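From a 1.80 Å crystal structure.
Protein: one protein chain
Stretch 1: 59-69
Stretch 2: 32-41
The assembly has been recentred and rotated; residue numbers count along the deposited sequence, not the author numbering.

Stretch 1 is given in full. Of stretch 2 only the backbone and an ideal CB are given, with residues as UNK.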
# COMPACT_ATOMS: atom_id res chain seq x y z
N GLU A 59 -6.23 -13.63 -7.75
CA GLU A 59 -6.74 -13.72 -9.14
C GLU A 59 -6.75 -12.33 -9.78
O GLU A 59 -6.60 -12.21 -11.00
CB GLU A 59 -8.12 -14.39 -9.22
CG GLU A 59 -9.35 -13.47 -9.17
CD GLU A 59 -9.92 -13.25 -7.75
OE1 GLU A 59 -9.57 -14.04 -6.82
OE2 GLU A 59 -10.76 -12.33 -7.56
N ARG A 60 -6.83 -11.25 -8.97
CA ARG A 60 -6.84 -9.93 -9.58
C ARG A 60 -5.49 -9.60 -10.21
O ARG A 60 -5.42 -8.77 -11.13
CB ARG A 60 -7.11 -8.81 -8.52
CG ARG A 60 -8.58 -8.86 -8.02
CD ARG A 60 -8.85 -7.71 -7.01
NE ARG A 60 -10.25 -7.78 -6.49
CZ ARG A 60 -10.58 -7.80 -5.19
NH1 ARG A 60 -9.65 -7.86 -4.26
NH2 ARG A 60 -11.86 -7.86 -4.83
N MET A 61 -4.43 -10.19 -9.64
CA MET A 61 -3.03 -9.88 -10.06
C MET A 61 -2.49 -10.96 -11.01
O MET A 61 -1.33 -10.93 -11.36
CB MET A 61 -2.12 -9.82 -8.83
CG MET A 61 -2.54 -8.73 -7.88
SD MET A 61 -1.53 -8.62 -6.39
CE MET A 61 -1.99 -10.19 -5.61
N ARG A 62 -3.33 -11.89 -11.44
CA ARG A 62 -2.86 -13.01 -12.28
C ARG A 62 -2.14 -12.47 -13.52
O ARG A 62 -1.03 -12.88 -13.86
CB ARG A 62 -4.03 -13.88 -12.72
CG ARG A 62 -3.58 -14.96 -13.75
CD ARG A 62 -4.75 -15.53 -14.56
NE ARG A 62 -5.39 -14.51 -15.40
CZ ARG A 62 -4.85 -13.98 -16.51
NH1 ARG A 62 -3.63 -14.34 -16.94
NH2 ARG A 62 -5.53 -13.07 -17.19
N GLU A 63 -2.82 -11.56 -14.19
CA GLU A 63 -2.33 -11.10 -15.49
C GLU A 63 -1.02 -10.34 -15.40
O GLU A 63 -0.01 -10.58 -16.14
CB GLU A 63 -3.39 -10.25 -16.18
CG GLU A 63 -2.82 -9.59 -17.45
CD GLU A 63 -3.84 -8.65 -18.17
OE1 GLU A 63 -5.05 -8.70 -17.88
OE2 GLU A 63 -3.38 -7.85 -19.00
N VAL A 64 -1.04 -9.33 -14.54
CA VAL A 64 0.15 -8.51 -14.38
C VAL A 64 1.32 -9.29 -13.82
O VAL A 64 2.46 -9.03 -14.20
CB VAL A 64 -0.10 -7.25 -13.46
CG1 VAL A 64 -0.31 -7.66 -12.01
CG2 VAL A 64 1.09 -6.32 -13.54
N SER A 65 1.05 -10.23 -12.88
CA SER A 65 2.17 -10.96 -12.27
C SER A 65 2.80 -11.95 -13.30
O SER A 65 4.00 -12.14 -13.30
CB SER A 65 1.76 -11.71 -10.98
OG SER A 65 0.81 -12.73 -11.23
N TRP A 66 2.00 -12.51 -14.20
CA TRP A 66 2.51 -13.32 -15.29
C TRP A 66 3.38 -12.48 -16.21
O TRP A 66 4.51 -12.83 -16.53
CB TRP A 66 1.37 -13.93 -16.12
CG TRP A 66 1.90 -14.77 -17.25
CD1 TRP A 66 1.92 -14.48 -18.60
CD2 TRP A 66 2.54 -16.04 -17.10
NE1 TRP A 66 2.50 -15.53 -19.29
CE2 TRP A 66 2.89 -16.49 -18.39
CE3 TRP A 66 2.81 -16.85 -15.99
CZ2 TRP A 66 3.52 -17.75 -18.60
CZ3 TRP A 66 3.44 -18.08 -16.19
CH2 TRP A 66 3.77 -18.53 -17.48
N ARG A 67 2.83 -11.33 -16.60
CA ARG A 67 3.52 -10.46 -17.53
C ARG A 67 4.87 -10.04 -16.96
O ARG A 67 5.93 -10.09 -17.62
CB ARG A 67 2.63 -9.26 -17.85
CG ARG A 67 3.37 -8.16 -18.60
CD ARG A 67 2.41 -6.96 -18.80
NE ARG A 67 1.28 -7.46 -19.56
CZ ARG A 67 0.00 -7.36 -19.18
NH1 ARG A 67 -0.34 -6.68 -18.09
NH2 ARG A 67 -0.92 -7.88 -19.95
N ALA A 68 4.84 -9.63 -15.70
CA ALA A 68 6.03 -9.09 -15.06
C ALA A 68 7.11 -10.13 -14.82
O ALA A 68 8.26 -9.76 -14.64
CB ALA A 68 5.66 -8.38 -13.75
N SER A 69 6.75 -11.41 -14.82
CA SER A 69 7.74 -12.49 -14.59
C SER A 69 8.36 -13.00 -15.87
O SER A 69 9.21 -13.89 -15.83
CB SER A 69 7.14 -13.67 -13.80
OG SER A 69 6.03 -14.18 -14.49
N UNK A 32 -3.53 -2.87 -1.71
CA UNK A 32 -4.81 -2.90 -2.40
C UNK A 32 -4.59 -2.59 -3.86
O UNK A 32 -5.28 -1.75 -4.47
CB UNK A 32 -5.80 -1.91 -1.78
N UNK A 33 -3.63 -3.27 -4.46
CA UNK A 33 -3.18 -2.84 -5.81
C UNK A 33 -4.18 -3.24 -6.94
O UNK A 33 -4.02 -2.81 -8.11
CB UNK A 33 -1.81 -3.45 -6.11
N UNK A 34 -5.18 -4.06 -6.62
CA UNK A 34 -6.13 -4.44 -7.65
C UNK A 34 -5.49 -5.23 -8.79
O UNK A 34 -4.83 -6.23 -8.56
CB UNK A 34 -6.81 -3.19 -8.21
N UNK A 35 -5.62 -4.74 -10.00
CA UNK A 35 -4.96 -5.42 -11.16
C UNK A 35 -3.45 -5.24 -11.20
O UNK A 35 -2.76 -5.88 -12.01
CB UNK A 35 -5.54 -4.89 -12.47
N UNK A 36 -2.96 -4.34 -10.34
CA UNK A 36 -1.51 -4.17 -10.17
C UNK A 36 -0.80 -3.33 -11.20
O UNK A 36 0.45 -3.28 -11.25
CB UNK A 36 -0.85 -5.55 -10.16
N UNK A 37 -1.56 -2.71 -12.08
CA UNK A 37 -0.96 -1.97 -13.17
C UNK A 37 -0.17 -0.77 -12.67
O UNK A 37 0.85 -0.41 -13.29
CB UNK A 37 -2.04 -1.52 -14.15
N UNK A 38 -0.58 -0.21 -11.52
CA UNK A 38 0.22 0.91 -10.98
C UNK A 38 1.65 0.45 -10.67
O UNK A 38 2.65 1.17 -10.85
CB UNK A 38 -0.43 1.48 -9.72
N UNK A 39 1.74 -0.77 -10.16
CA UNK A 39 3.05 -1.35 -9.79
C UNK A 39 3.85 -1.71 -11.00
O UNK A 39 5.07 -1.45 -11.06
CB UNK A 39 2.87 -2.59 -8.91
N UNK A 40 3.20 -2.30 -12.00
CA UNK A 40 3.92 -2.54 -13.24
C UNK A 40 4.53 -1.26 -13.87
O UNK A 40 5.70 -1.22 -14.27
CB UNK A 40 2.97 -3.20 -14.24
N UNK A 41 3.71 -0.23 -13.99
CA UNK A 41 4.20 1.03 -14.54
C UNK A 41 5.29 1.63 -13.68
O UNK A 41 6.28 2.17 -14.21
CB UNK A 41 3.05 2.03 -14.69

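Position 32 has phi/psi of 76/50, a positive phi that by itself favours glycine, and no part of the 59-69 stretch lies near its CB. The residue is G32.

At position 33 the CA-to-CB bond runs sideways, and the ideal CB lies 5.2 Å from M61 SD. A small or medium side chain with an apolar branch would suit this spot. It is T33, in the t rotamer, whose CG2 packs 3.7 Å from M61 SD.

Position 34 combines phi/psi of 64/-123 with a CB direction away from stretch 1, so the backbone rather than any pocket argues for glycine. G34 contributes its carbonyl: the O atom sits 3.4 Å from R60 CB and 3.5 Å from M61 CG. With 35 it forms the middle of a type II' turn that begins at T33, closed by a hydrogen bond from the N of position 36 to T33 O (2.9 Å).

At position 35 CB points away overall, although its ideal position is 4.1 Å from R60 O. Many side chains would fit; a short polar one could also accept a bond from the backbone NH at 37. D35 does so through OD1, 3.1 Å from the N of position 37. D35 CA directs its hydrogen at R60 O (3.4 Å), and a water accepts a bond from V64 N (3.0 Å) and lies 2.7 Å from D35 O, between the stretches.

Position 36 faces stretch 1 directly. An ideal CB would stand 2.9 Å from V64 CG1, a clash, and phi is 81°; both point to glycine. G36 occupies the N-cap position and lets V64 come close.

From position 37 CB runs sideways, but a long side chain could reach the carboxylate of E63, so arginine or lysine would fit. R37 extends with chi1 m and the next two angles t, placing NH2 3.5 Å from E63 OE2 in a salt bridge. That same oxygen is also paired with R67 NH2 (2.6 Å), so it is shared between two arginines.

Stretch 1 sets no limit at positions 38 and 41, which are out of its reach; they are F38 and R41. Position 39 points toward stretch 1 without touching it, so several side chains would do, small or medium apolar ones among them; V39 CB, the nearest side-chain atom, is 6.3 Å from V64 CG2.

At position 40 the ideal CB is 3.7 Å from V64 CG2, with A68 and the aliphatic part of R67 beyond. A large apolar or aromatic residue would suit. Y40 supplies a ring with R67 CD over one face, 4.1 Å from its centroid, while A68 CB lies at the edge, 4.1 Å from Y40 CD1.

Stretch 2 32-41: GTGDGRFVYR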
# COMPACT_ATOMS: atom_id res chain seq x y z
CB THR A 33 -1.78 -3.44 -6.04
OG1 THR A 33 -1.14 -2.80 -7.14
CG2 THR A 33 -1.92 -4.92 -6.41
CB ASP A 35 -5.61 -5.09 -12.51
CG ASP A 35 -5.47 -3.64 -12.95
OD1 ASP A 35 -4.68 -2.86 -12.35
OD2 ASP A 35 -6.10 -3.34 -14.02
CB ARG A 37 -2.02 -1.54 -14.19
CG ARG A 37 -2.46 -2.73 -15.04
CD ARG A 37 -3.45 -2.30 -16.11
NE ARG A 37 -3.83 -3.54 -16.85
CZ ARG A 37 -4.54 -3.53 -17.98
NH1 ARG A 37 -4.91 -2.37 -18.50
NH2 ARG A 37 -4.85 -4.66 -18.58
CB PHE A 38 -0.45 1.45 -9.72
CG PHE A 38 0.40 2.47 -8.97
CD1 PHE A 38 0.57 3.76 -9.46
CD2 PHE A 38 1.06 2.11 -7.81
CE1 PHE A 38 1.37 4.68 -8.75
CE2 PHE A 38 1.85 3.01 -7.09
CZ PHE A 38 1.99 4.29 -7.56
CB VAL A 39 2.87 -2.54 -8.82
CG1 VAL A 39 4.13 -3.38 -8.67
CG2 VAL A 39 2.41 -2.01 -7.42
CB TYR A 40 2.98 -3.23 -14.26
CG TYR A 40 3.71 -3.67 -15.51
CD1 TYR A 40 4.40 -4.90 -15.56
CD2 TYR A 40 3.73 -2.88 -16.63
CE1 TYR A 40 5.08 -5.32 -16.71
CE2 TYR A 40 4.42 -3.29 -17.80
CZ TYR A 40 5.08 -4.51 -17.82
OH TYR A 40 5.76 -4.86 -18.97
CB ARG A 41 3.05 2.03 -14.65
CG ARG A 41 2.05 1.66 -15.74
CD ARG A 41 1.06 2.84 -16.04
NE ARG A 41 0.19 3.11 -14.86
CZ ARG A 41 -1.00 2.50 -14.68
NH1 ARG A 41 -1.50 1.71 -15.61
NH2 ARG A 41 -1.72 2.78 -13.65
O HOH W 1 -3.50 -8.17 -13.33
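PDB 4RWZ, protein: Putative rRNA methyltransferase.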